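Side-chain contacts in cypemycin cysteine dehydrogenase (decarboxylating) (Streptomyces sp, PDB 6JDD), which catalyses the oxidative decarboxylation of the C-terminal cysteine of the cypemycin precursor peptide, a step towards its aminovinyl-cysteine group: residues 68-73 / 78-83; 86-91 / 181-186; 100-105 / 111-116. All coordinates share one frame; numbering follows the deposited sequence.

Interaction 1: residues 68-73 / 78-83. With FAD (flavin-adenine dinucleotide), chain B.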
loop_
_atom_site.group_PDB
_atom_site.type_symbol
_atom_site.label_atom_id
_atom_site.label_comp_id
_atom_site.label_asym_id
_atom_site.label_seq_id
_atom_site.Cartn_x
_atom_site.Cartn_y
_atom_site.Cartn_z
ATOM N N ASP A 68 1.162 -8.448 23.477
ATOM C CA ASP A 68 2.446 -8.256 24.184
ATOM C C ASP A 68 3.465 -7.556 23.240
ATOM O O ASP A 68 4.328 -8.210 22.632
ATOM C CB ASP A 68 2.967 -9.586 24.751
ATOM C CG ASP A 68 4.310 -9.400 25.457
ATOM O OD1 ASP A 68 4.506 -8.295 25.973
ATOM O OD2 ASP A 68 5.172 -10.358 25.456
ATOM N N SER A 69 3.311 -6.255 23.098
ATOM C CA SER A 69 4.119 -5.466 22.099
ATOM C C SER A 69 4.186 -4.038 22.594
ATOM O O SER A 69 3.178 -3.548 23.066
ATOM C CB SER A 69 3.626 -5.481 20.689
ATOM O OG SER A 69 4.316 -4.483 19.967
ATOM N N TRP A 70 5.363 -3.445 22.534
ATOM C CA TRP A 70 5.558 -2.093 23.112
ATOM C C TRP A 70 4.771 -1.033 22.338
ATOM O O TRP A 70 4.519 0.001 22.951
ATOM C CB TRP A 70 7.034 -1.750 23.156
ATOM C CG TRP A 70 7.735 -2.449 24.263
ATOM C CD1 TRP A 70 8.674 -3.430 24.166
ATOM C CD2 TRP A 70 7.503 -2.263 25.660
ATOM N NE1 TRP A 70 9.084 -3.828 25.413
ATOM C CE2 TRP A 70 8.386 -3.121 26.349
ATOM C CE3 TRP A 70 6.668 -1.429 26.388
ATOM C CZ2 TRP A 70 8.453 -3.165 27.733
ATOM C CZ3 TRP A 70 6.727 -1.475 27.757
ATOM C CH2 TRP A 70 7.613 -2.323 28.415
ATOM N N ASP A 71 4.403 -1.317 21.081
ATOM C CA ASP A 71 3.541 -0.470 20.206
ATOM C C ASP A 71 2.044 -0.725 20.360
ATOM O O ASP A 71 1.296 -0.035 19.730
ATOM C CB ASP A 71 3.802 -0.756 18.736
ATOM C CG ASP A 71 5.252 -0.522 18.413
ATOM O OD1 ASP A 71 5.873 0.316 19.131
ATOM O OD2 ASP A 71 5.742 -1.177 17.472
ATOM N N ASP A 72 1.585 -1.715 21.095
ATOM C CA ASP A 72 0.116 -1.901 21.213
ATOM C C ASP A 72 -0.414 -0.819 22.147
ATOM O O ASP A 72 0.103 -0.617 23.244
ATOM C CB ASP A 72 -0.208 -3.327 21.641
ATOM C CG ASP A 72 -1.657 -3.757 21.496
ATOM O OD1 ASP A 72 -2.461 -3.426 22.414
ATOM O OD2 ASP A 72 -1.940 -4.504 20.493
ATOM N N PRO A 73 -1.412 -0.027 21.725
ATOM C CA PRO A 73 -1.961 0.985 22.625
ATOM C C PRO A 73 -2.738 0.443 23.843
ATOM O O PRO A 73 -2.979 1.172 24.758
ATOM C CB PRO A 73 -2.857 1.818 21.688
ATOM C CG PRO A 73 -3.156 0.932 20.479
ATOM C CD PRO A 73 -1.968 0.005 20.358
ATOM N N GLU A 78 1.190 0.087 34.037
ATOM C CA GLU A 78 1.704 -0.600 35.256
ATOM C C GLU A 78 2.534 -1.858 34.948
ATOM O O GLU A 78 3.148 -2.389 35.894
ATOM C CB GLU A 78 0.558 -0.979 36.164
ATOM C CG GLU A 78 -0.325 -2.066 35.608
ATOM C CD GLU A 78 -1.609 -1.569 34.950
ATOM O OE1 GLU A 78 -2.614 -2.352 34.981
ATOM O OE2 GLU A 78 -1.609 -0.401 34.408
ATOM N N VAL A 79 2.629 -2.294 33.690
ATOM C CA VAL A 79 3.648 -3.325 33.333
ATOM C C VAL A 79 5.034 -2.834 33.799
ATOM O O VAL A 79 5.842 -3.673 34.187
ATOM C CB VAL A 79 3.631 -3.735 31.841
ATOM C CG1 VAL A 79 2.261 -4.232 31.397
ATOM C CG2 VAL A 79 4.141 -2.643 30.906
ATOM N N ASN A 80 5.326 -1.538 33.776
ATOM C CA ASN A 80 6.678 -1.015 34.139
ATOM C C ASN A 80 6.857 -1.021 35.674
ATOM O O ASN A 80 7.933 -0.630 36.116
ATOM C CB ASN A 80 6.946 0.336 33.460
ATOM C CG ASN A 80 7.453 0.180 32.035
ATOM O OD1 ASN A 80 8.425 -0.527 31.786
ATOM N ND2 ASN A 80 6.818 0.850 31.081
ATOM N N SER A 81 5.875 -1.485 36.458
ATOM C CA SER A 81 6.007 -1.723 37.925
ATOM C C SER A 81 5.731 -3.174 38.268
ATOM O O SER A 81 5.489 -3.462 39.463
ATOM C CB SER A 81 5.060 -0.900 38.688
ATOM O OG SER A 81 4.967 0.359 38.067
ATOM N N GLY A 82 5.669 -4.038 37.266
ATOM C CA GLY A 82 5.459 -5.476 37.493
ATOM C C GLY A 82 4.039 -5.800 37.878
ATOM O O GLY A 82 3.836 -6.791 38.580
ATOM N N LYS A 83 3.080 -5.037 37.371
ATOM C CA LYS A 83 1.654 -5.276 37.681
ATOM C C LYS A 83 0.840 -5.452 36.398
ATOM O O LYS A 83 1.300 -5.056 35.298
ATOM C CB LYS A 83 1.132 -4.133 38.543
ATOM C CG LYS A 83 1.967 -3.864 39.781
ATOM C CD LYS A 83 1.146 -3.382 40.951
ATOM C CE LYS A 83 1.502 -1.978 41.400
ATOM N NZ LYS A 83 2.271 -2.018 42.647
HETATM P PA FAD B . 15.676 -1.977 20.612
HETATM O O1A FAD B . 16.674 -2.007 19.501
HETATM O O2A FAD B . 14.452 -1.141 20.440
HETATM O O5B FAD B . 15.248 -3.478 20.982
HETATM C C5B FAD B . 14.097 -4.055 20.316
HETATM C C4B FAD B . 14.207 -5.560 20.347
HETATM O O4B FAD B . 13.994 -6.080 19.009
HETATM C C3B FAD B . 15.559 -6.127 20.801
HETATM O O3B FAD B . 15.391 -7.320 21.557
HETATM C C2B FAD B . 16.269 -6.399 19.472
HETATM O O2B FAD B . 17.263 -7.395 19.577
HETATM C C1B FAD B . 15.100 -6.856 18.608
HETATM N N9A FAD B . 15.309 -6.648 17.180
HETATM C C8A FAD B . 16.498 -6.677 16.494
HETATM N N7A FAD B . 16.344 -6.448 15.210
HETATM C C5A FAD B . 14.977 -6.259 15.047
HETATM C C6A FAD B . 14.180 -5.979 13.919
HETATM N N6A FAD B . 14.663 -5.835 12.689
HETATM N N1A FAD B . 12.847 -5.853 14.117
HETATM C C2A FAD B . 12.365 -5.999 15.359
HETATM N N3A FAD B . 13.015 -6.261 16.490
HETATM C C4A FAD B . 14.333 -6.381 16.258
HETATM N N1 FAD B . 12.684 0.131 29.693
HETATM C C2 FAD B . 13.684 0.393 30.565
HETATM O O2 FAD B . 14.601 -0.413 30.738
HETATM N N3 FAD B . 13.729 1.545 31.286
HETATM C C4 FAD B . 12.759 2.511 31.172
HETATM O O4 FAD B . 12.838 3.532 31.840
HETATM C C4X FAD B . 11.700 2.275 30.274
HETATM N N5 FAD B . 10.768 3.185 30.153
HETATM C C5X FAD B . 9.749 2.932 29.273
HETATM C C6 FAD B . 8.739 3.899 29.129
HETATM C C7 FAD B . 7.685 3.713 28.266
HETATM C C7M FAD B . 6.620 4.770 28.137
HETATM C C8 FAD B . 7.614 2.522 27.502
HETATM C C8M FAD B . 6.471 2.295 26.548
HETATM C C9 FAD B . 8.601 1.565 27.634
HETATM C C9A FAD B . 9.680 1.748 28.514
HETATM N N10 FAD B . 10.693 0.802 28.671
HETATM C C10 FAD B . 11.733 1.030 29.552
HETATM C "C1'" FAD B . 10.654 -0.449 27.894
HETATM C "C2'" FAD B . 11.584 -0.406 26.697
HETATM O "O2'" FAD B . 11.121 0.565 25.764
HETATM C "C3'" FAD B . 11.659 -1.772 26.011
HETATM O "O3'" FAD B . 12.321 -2.696 26.869
HETATM C "C4'" FAD B . 12.375 -1.743 24.658
HETATM O "O4'" FAD B . 12.374 -3.052 24.087
HETATM C "C5'" FAD B . 13.798 -1.246 24.768
HETATM O "O5'" FAD B . 14.472 -1.420 23.493
HETATM P P FAD B . 15.915 -0.756 23.272
HETATM O O1P FAD B . 16.787 -1.125 24.425
HETATM O O2P FAD B . 15.724 0.689 22.945
HETATM O O3P FAD B . 16.420 -1.529 21.960
#

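Interaction 2: residues 86-91 / 181-186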
loop_
_atom_site.group_PDB
_atom_site.type_symbol
_atom_site.label_atom_id
_atom_site.label_comp_id
_atom_site.label_asym_id
_atom_site.label_seq_id
_atom_site.Cartn_x
_atom_site.Cartn_y
_atom_site.Cartn_z
ATOM N N ALA A 86 -4.987 -5.377 39.190
ATOM C CA ALA A 86 -4.778 -5.898 40.561
ATOM C C ALA A 86 -4.552 -7.411 40.541
ATOM O O ALA A 86 -4.951 -8.056 41.528
ATOM C CB ALA A 86 -5.947 -5.558 41.428
ATOM N N SER A 87 -3.933 -7.961 39.489
ATOM C CA SER A 87 -3.571 -9.410 39.419
ATOM C C SER A 87 -2.710 -9.796 40.632
ATOM O O SER A 87 -1.749 -9.053 40.965
ATOM C CB SER A 87 -2.855 -9.801 38.154
ATOM O OG SER A 87 -3.577 -9.396 37.028
ATOM N N GLU A 88 -3.048 -10.933 41.235
ATOM C CA GLU A 88 -2.361 -11.483 42.423
ATOM C C GLU A 88 -1.515 -12.698 42.036
ATOM O O GLU A 88 -0.746 -13.200 42.874
ATOM C CB GLU A 88 -3.403 -11.874 43.471
ATOM C CG GLU A 88 -4.096 -10.655 44.062
ATOM C CD GLU A 88 -5.198 -11.011 45.036
ATOM O OE1 GLU A 88 -4.869 -11.764 45.957
ATOM O OE2 GLU A 88 -6.370 -10.574 44.840
ATOM N N CYS A 89 -1.666 -13.209 40.828
ATOM C CA CYS A 89 -0.684 -14.178 40.297
ATOM C C CYS A 89 -0.594 -14.031 38.778
ATOM O O CYS A 89 -1.388 -13.299 38.197
ATOM C CB CYS A 89 -1.034 -15.578 40.768
ATOM S SG CYS A 89 -2.412 -16.305 39.853
ATOM N N PHE A 90 0.399 -14.673 38.187
ATOM C CA PHE A 90 0.722 -14.598 36.744
ATOM C C PHE A 90 0.954 -16.013 36.241
ATOM O O PHE A 90 1.794 -16.701 36.786
ATOM C CB PHE A 90 1.954 -13.734 36.509
ATOM C CG PHE A 90 1.745 -12.290 36.840
ATOM C CD1 PHE A 90 1.789 -11.848 38.145
ATOM C CD2 PHE A 90 1.454 -11.383 35.843
ATOM C CE1 PHE A 90 1.578 -10.514 38.446
ATOM C CE2 PHE A 90 1.268 -10.043 36.144
ATOM C CZ PHE A 90 1.325 -9.612 37.445
ATOM N N LEU A 91 0.141 -16.445 35.291
ATOM C CA LEU A 91 0.224 -17.812 34.731
ATOM C C LEU A 91 0.692 -17.655 33.292
ATOM O O LEU A 91 0.016 -16.980 32.544
ATOM C CB LEU A 91 -1.128 -18.534 34.812
ATOM C CG LEU A 91 -1.869 -18.399 36.140
ATOM C CD1 LEU A 91 -3.280 -18.966 36.041
ATOM C CD2 LEU A 91 -1.110 -19.088 37.271
ATOM N N ARG A 181 -1.253 -21.667 46.678
ATOM C CA ARG A 181 -0.194 -22.163 47.601
ATOM C C ARG A 181 0.879 -21.081 47.805
ATOM O O ARG A 181 1.213 -20.731 48.954
ATOM C CB ARG A 181 0.432 -23.449 47.056
ATOM C CG ARG A 181 0.944 -24.379 48.161
ATOM C CD ARG A 181 1.677 -25.532 47.495
ATOM N NE ARG A 181 2.893 -24.898 47.064
ATOM C CZ ARG A 181 3.347 -24.907 45.842
ATOM N NH1 ARG A 181 4.484 -24.284 45.580
ATOM N NH2 ARG A 181 2.695 -25.582 44.905
ATOM N N MET A 182 1.423 -20.542 46.736
ATOM C CA MET A 182 2.530 -19.564 46.859
ATOM C C MET A 182 1.984 -18.237 47.392
ATOM O O MET A 182 2.778 -17.463 47.950
ATOM C CB MET A 182 3.202 -19.347 45.505
ATOM C CG MET A 182 3.713 -20.638 44.924
ATOM S SD MET A 182 3.875 -20.596 43.117
ATOM C CE MET A 182 5.157 -19.347 42.993
ATOM N N ARG A 183 0.675 -17.999 47.229
ATOM C CA ARG A 183 0.004 -16.761 47.717
ATOM C C ARG A 183 -0.054 -16.810 49.250
ATOM O O ARG A 183 0.356 -15.809 49.880
ATOM C CB ARG A 183 -1.383 -16.637 47.081
ATOM C CG ARG A 183 -2.118 -15.351 47.402
ATOM C CD ARG A 183 -3.452 -15.351 46.709
ATOM N NE ARG A 183 -4.182 -14.180 47.145
ATOM C CZ ARG A 183 -5.156 -14.208 48.033
ATOM N NH1 ARG A 183 -5.529 -15.364 48.568
ATOM N NH2 ARG A 183 -5.767 -13.082 48.355
ATOM N N LYS A 184 -0.527 -17.933 49.818
ATOM C CA LYS A 184 -0.715 -18.092 51.288
ATOM C C LYS A 184 0.673 -18.142 51.944
ATOM O O LYS A 184 0.784 -17.490 52.980
ATOM C CB LYS A 184 -1.688 -19.226 51.675
ATOM C CG LYS A 184 -1.311 -20.636 51.246
ATOM C CD LYS A 184 -2.494 -21.618 51.204
ATOM C CE LYS A 184 -2.120 -23.048 50.812
ATOM N NZ LYS A 184 -3.052 -23.637 49.798
ATOM N N GLU A 185 1.698 -18.766 51.331
ATOM C CA GLU A 185 3.098 -18.775 51.865
ATOM C C GLU A 185 3.631 -17.344 51.972
ATOM O O GLU A 185 4.408 -17.110 52.920
ATOM C CB GLU A 185 4.084 -19.606 51.038
ATOM C CG GLU A 185 3.782 -21.100 51.073
ATOM C CD GLU A 185 4.632 -21.944 50.127
ATOM O OE1 GLU A 185 4.662 -23.205 50.328
ATOM O OE2 GLU A 185 5.256 -21.349 49.186
ATOM N N GLY A 186 3.200 -16.433 51.087
ATOM C CA GLY A 186 3.661 -15.030 51.030
ATOM C C GLY A 186 3.025 -14.136 52.092
ATOM O O GLY A 186 3.452 -12.957 52.159
#

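Interaction 3: residues 100-105 / 111-116. With FAD (flavin-adenine dinucleotide), chain C.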
loop_
_atom_site.group_PDB
_atom_site.type_symbol
_atom_site.label_atom_id
_atom_site.label_comp_id
_atom_site.label_asym_id
_atom_site.label_seq_id
_atom_site.Cartn_x
_atom_site.Cartn_y
_atom_site.Cartn_z
ATOM N N VAL A 100 10.528 -18.913 28.165
ATOM C CA VAL A 100 11.224 -19.311 29.418
ATOM C C VAL A 100 12.710 -18.951 29.364
ATOM O O VAL A 100 13.184 -18.452 30.350
ATOM C CB VAL A 100 10.973 -20.783 29.706
ATOM C CG1 VAL A 100 11.789 -21.249 30.891
ATOM C CG2 VAL A 100 9.494 -20.960 29.963
ATOM N N MET A 101 13.386 -19.140 28.230
ATOM C CA MET A 101 14.773 -18.663 28.074
ATOM C C MET A 101 14.853 -17.129 28.297
ATOM O O MET A 101 15.717 -16.673 29.031
ATOM C CB MET A 101 15.344 -19.056 26.713
ATOM C CG MET A 101 15.406 -20.528 26.441
ATOM S SD MET A 101 16.466 -21.501 27.602
ATOM C CE MET A 101 15.287 -21.881 28.908
ATOM N N ARG A 102 13.946 -16.377 27.665
ATOM C CA ARG A 102 13.932 -14.893 27.788
ATOM C C ARG A 102 13.738 -14.489 29.255
ATOM O O ARG A 102 14.381 -13.512 29.689
ATOM C CB ARG A 102 12.831 -14.296 26.905
ATOM C CG ARG A 102 13.190 -14.225 25.428
ATOM C CD ARG A 102 12.444 -13.120 24.705
ATOM N NE ARG A 102 11.038 -13.440 24.499
ATOM C CZ ARG A 102 10.040 -12.576 24.647
ATOM N NH1 ARG A 102 10.292 -11.329 25.005
ATOM N NH2 ARG A 102 8.794 -12.963 24.438
ATOM N N LEU A 103 12.883 -15.216 29.980
ATOM C CA LEU A 103 12.583 -14.928 31.400
ATOM C C LEU A 103 13.825 -15.226 32.253
ATOM O O LEU A 103 14.237 -14.396 33.033
ATOM C CB LEU A 103 11.392 -15.801 31.787
ATOM C CG LEU A 103 10.821 -15.532 33.158
ATOM C CD1 LEU A 103 10.368 -14.071 33.316
ATOM C CD2 LEU A 103 9.691 -16.513 33.377
ATOM N N ALA A 104 14.415 -16.389 32.031
ATOM C CA ALA A 104 15.649 -16.862 32.683
ATOM C C ALA A 104 16.812 -15.915 32.413
ATOM O O ALA A 104 17.795 -16.011 33.116
ATOM C CB ALA A 104 15.991 -18.235 32.171
ATOM N N GLN A 105 16.722 -15.066 31.393
ATOM C CA GLN A 105 17.880 -14.250 30.989
ATOM C C GLN A 105 17.603 -12.776 31.303
ATOM O O GLN A 105 18.356 -11.903 30.833
ATOM C CB GLN A 105 18.188 -14.539 29.528
ATOM C CG GLN A 105 18.746 -15.937 29.396
ATOM C CD GLN A 105 18.708 -16.507 27.993
ATOM O OE1 GLN A 105 18.440 -15.801 27.016
ATOM N NE2 GLN A 105 18.999 -17.805 27.895
ATOM N N PRO A 111 6.472 -5.923 26.751
ATOM C CA PRO A 111 5.953 -5.390 28.013
ATOM C C PRO A 111 5.548 -6.473 29.010
ATOM O O PRO A 111 5.664 -6.215 30.141
ATOM C CB PRO A 111 4.750 -4.562 27.520
ATOM C CG PRO A 111 4.436 -5.127 26.153
ATOM C CD PRO A 111 5.761 -5.479 25.554
ATOM N N ALA A 112 5.066 -7.635 28.551
ATOM C CA ALA A 112 4.741 -8.794 29.420
ATOM C C ALA A 112 6.028 -9.289 30.077
ATOM O O ALA A 112 6.012 -9.662 31.226
ATOM C CB ALA A 112 4.048 -9.916 28.687
ATOM N N LEU A 113 7.138 -9.275 29.359
ATOM C CA LEU A 113 8.387 -9.750 29.991
ATOM C C LEU A 113 8.911 -8.718 30.985
ATOM O O LEU A 113 9.419 -9.141 31.995
ATOM C CB LEU A 113 9.395 -10.230 28.948
ATOM C CG LEU A 113 9.535 -11.747 28.968
ATOM C CD1 LEU A 113 8.763 -12.398 27.850
ATOM C CD2 LEU A 113 10.974 -12.191 28.984
ATOM N N MET A 114 8.786 -7.424 30.695
ATOM C CA MET A 114 9.130 -6.402 31.710
ATOM C C MET A 114 8.311 -6.724 32.970
ATOM O O MET A 114 8.873 -6.821 34.039
ATOM C CB MET A 114 8.842 -4.985 31.191
ATOM C CG MET A 114 9.095 -3.866 32.199
ATOM S SD MET A 114 10.850 -3.648 32.467
ATOM C CE MET A 114 11.254 -2.579 31.078
ATOM N N MET A 115 7.011 -6.927 32.771
ATOM C CA MET A 115 6.033 -7.180 33.843
ATOM C C MET A 115 6.471 -8.402 34.647
ATOM O O MET A 115 6.539 -8.306 35.855
ATOM C CB MET A 115 4.679 -7.391 33.182
ATOM C CG MET A 115 3.553 -7.612 34.156
ATOM S SD MET A 115 2.024 -7.921 33.269
ATOM C CE MET A 115 2.313 -9.541 32.573
ATOM N N LEU A 116 6.794 -9.506 33.977
ATOM C CA LEU A 116 7.147 -10.770 34.642
ATOM C C LEU A 116 8.514 -10.613 35.344
ATOM O O LEU A 116 8.709 -11.237 36.377
ATOM C CB LEU A 116 7.141 -11.916 33.624
ATOM C CG LEU A 116 5.765 -12.297 33.085
ATOM C CD1 LEU A 116 5.853 -13.440 32.110
ATOM C CD2 LEU A 116 4.809 -12.651 34.189
HETATM P PA FAD C . 7.130 -13.714 20.871
HETATM O O1A FAD C . 6.832 -12.391 21.498
HETATM O O2A FAD C . 6.310 -14.143 19.700
HETATM O O5B FAD C . 8.685 -13.779 20.483
HETATM C C5B FAD C . 9.088 -13.355 19.156
HETATM C C4B FAD C . 10.541 -12.949 19.182
HETATM O O4B FAD C . 10.681 -11.646 18.558
HETATM C C3B FAD C . 11.176 -12.812 20.573
HETATM O O3B FAD C . 12.534 -13.236 20.564
HETATM C C2B FAD C . 11.058 -11.310 20.847
HETATM O O2B FAD C . 12.020 -10.846 21.768
HETATM C C1B FAD C . 11.291 -10.743 19.451
HETATM N N9A FAD C . 10.697 -9.428 19.246
HETATM C C8A FAD C . 10.508 -8.438 20.179
HETATM N N7A FAD C . 9.942 -7.368 19.670
HETATM C C5A FAD C . 9.749 -7.675 18.328
HETATM C C6A FAD C . 9.193 -6.953 17.255
HETATM N N6A FAD C . 8.707 -5.720 17.365
HETATM N N1A FAD C . 9.159 -7.564 16.047
HETATM C C2A FAD C . 9.650 -8.806 15.941
HETATM N N3A FAD C . 10.193 -9.579 16.877
HETATM C C4A FAD C . 10.213 -8.944 18.061
HETATM N N1 FAD C . 7.651 -23.491 20.790
HETATM C C2 FAD C . 7.612 -24.063 22.015
HETATM O O2 FAD C . 8.412 -23.734 22.894
HETATM N N3 FAD C . 6.700 -25.018 22.335
HETATM C C4 FAD C . 5.763 -25.461 21.433
HETATM O O4 FAD C . 4.961 -26.322 21.762
HETATM C C4X FAD C . 5.772 -24.888 20.146
HETATM N N5 FAD C . 4.887 -25.297 19.273
HETATM C C5X FAD C . 4.915 -24.726 18.029
HETATM C C6 FAD C . 3.971 -25.152 17.078
HETATM C C7 FAD C . 3.941 -24.624 15.810
HETATM C C7M FAD C . 2.915 -25.104 14.816
HETATM C C8 FAD C . 4.880 -23.626 15.449
HETATM C C8M FAD C . 4.867 -23.030 14.066
HETATM C C9 FAD C . 5.812 -23.198 16.374
HETATM C C9A FAD C . 5.849 -23.734 17.672
HETATM N N10 FAD C . 6.776 -23.325 18.630
HETATM C C10 FAD C . 6.772 -23.884 19.894
HETATM C "C1'" FAD C . 7.770 -22.289 18.293
HETATM C "C2'" FAD C . 7.379 -20.927 18.833
HETATM O "O2'" FAD C . 6.201 -20.469 18.176
HETATM C "C3'" FAD C . 8.504 -19.910 18.625
HETATM O "O3'" FAD C . 9.609 -20.254 19.454
HETATM C "C4'" FAD C . 8.089 -18.466 18.915
HETATM O "O4'" FAD C . 9.193 -17.592 18.671
HETATM C "C5'" FAD C . 7.606 -18.277 20.334
HETATM O "O5'" FAD C . 7.410 -16.861 20.596
HETATM P P FAD C . 6.674 -16.408 21.947
HETATM O O1P FAD C . 7.322 -17.108 23.095
HETATM O O2P FAD C . 5.201 -16.551 21.753
HETATM O O3P FAD C . 7.049 -14.849 22.001
#

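Interaction 1: residues 68-73 / 78-83
Trp-70 meets Val-79 and Asn-80 inside one loop of a Rossmann-like flavoprotein fold, the connection between strands 65-67 and 90-95, which leans on an FAD held by hydrogen bonds to the second subunit. The apolar part is small: CZ3 of Trp-70 lies 4.2 Å from CG2 of Val-79, a branched side chain that suits a buried place beside the indole. The polar neighbour is Asn-80, whose OD1 stands 3.9 Å from CH2 of Trp-70; indole and amide approach from opposite directions with planes only 11° apart, and no hydrogen bond joins the two segments. Backbone bonds shape both sides, a type I turn from Ser-69 to Asp-72 presenting the tryptophan and a 3-10 segment presenting Val-79 and Asn-80. With CG anti to its carbonyl carbon (chi1 -76°), Trp-70 lays one face against the cofactor's ribityl chain, and a broad flat indole suits that task. Asp-71, next along, forms a salt bridge with Arg-50 of the second subunit. Asn-80 reaches the flavin too, ND2 lying 3.9 Å from C9 of the FAD. C3' of the FAD lies over the rim of one indole face, 3.3 Å from NE1 of Trp-70.

Interaction 2: residues 86-91 / 181-186
Glu-88 and Arg-183 form a salt bridge at the surface of the Rossmann-like fold, where the approach to central strand 90-95 faces the last turns of the C-terminal helix 172-185. The arginine comes side-on and gives two nitrogens to a single oxygen: NE to OE1 of Glu-88 at 2.8 Å, and NH2 to the same OE1 of Glu-88 at 2.9 Å. NE arrives nearly in line with the C-O bond, whereas NH2 meets the syn lone pair of OE1, on the side of the other carboxylate oxygen. Neither bond is straight, and OE1 is tilted about 20° out of the guanidinium plane, the carboxylate being turned 48° from it. Arg-183 spans the gap because CG is anti to the backbone N (chi1 -175°) and the chain then runs extended to NE, a length that suits arginine. NH2 also lies close to NH2 of Arg-187, a like charge that the glutamate probably offsets. One turn away on the helix, Arg-181 has its own salt bridge, to Glu-150. An alanine in place of Arg-183 would probably leave OE1 of Glu-88 without both its donors and the carboxylate without its opposite charge. The other carboxylate oxygen is satisfied within the fold's first strand region: OE2 of Glu-88 accepts a hydrogen bond from the backbone N of Ala-9, so both oxygens have donors.

Interaction 3: residues 100-105 / 111-116
Leu-113 lies between Arg-102 and Leu-103 where two consecutive helices, 97-104 and 111-118, pack beside the FAD site of this Rossmann-like flavoprotein fold. The short segments cross at -48° with their axes 10.5 Å apart, a spacing bridged by side chains, one of which reaches the opposite backbone. Leu-113, which buries the most surface here, does so with both methyls. CD1 sits over one face of the Arg-102 guanidinium, 3.5 Å from CZ of Arg-102, while CD2 lies 3.5 Å from CB of Arg-102 and 3.7 Å from the backbone N of Leu-103. A branched apolar residue is apt, since it can fill the angle between the arginine's flat head and the helix that carries it. The opposite face of the guanidinium is taken by the adenosine ribose of the FAD bound to this same subunit, its O2B 3.9 Å from CZ of Arg-102. Arginine bends at chi3 (-73°), bringing its head back between leucine and cofactor; its NH1 pairs with Asp-109 in a salt bridge, and its positive charge probably favours the nearby diphosphate, NH2 of Arg-102 standing 3.5 Å from O3P of the FAD. Leu-103 extends the apolar seam on the side away from the FAD, crossing Leu-116 at about a right angle, and its CD1 approaches CB of Leu-116 to 3.9 Å.

Along the chain, interaction 1 comes first and closes a short loop, with four residues between its segments, in the connection that leaves strand 65-67. It is complete before interaction 2 opens on the approach to strand 90-95. Interaction 2 then closes a long loop by joining that strand's entrance to the C-terminal helix, and interaction 3 is nested inside it, pairing the two helices that follow the strand. The three adjoin one another: Asp-68 OD1 probably bonds to Ala-112 N, linking interactions 1 and 3; Gly-82 touches the Phe-90 ring between 1 and 2; and Phe-90 packs on Met-115 and Leu-116 between 2 and 3. Interactions 1 and 3 both touch the second subunit.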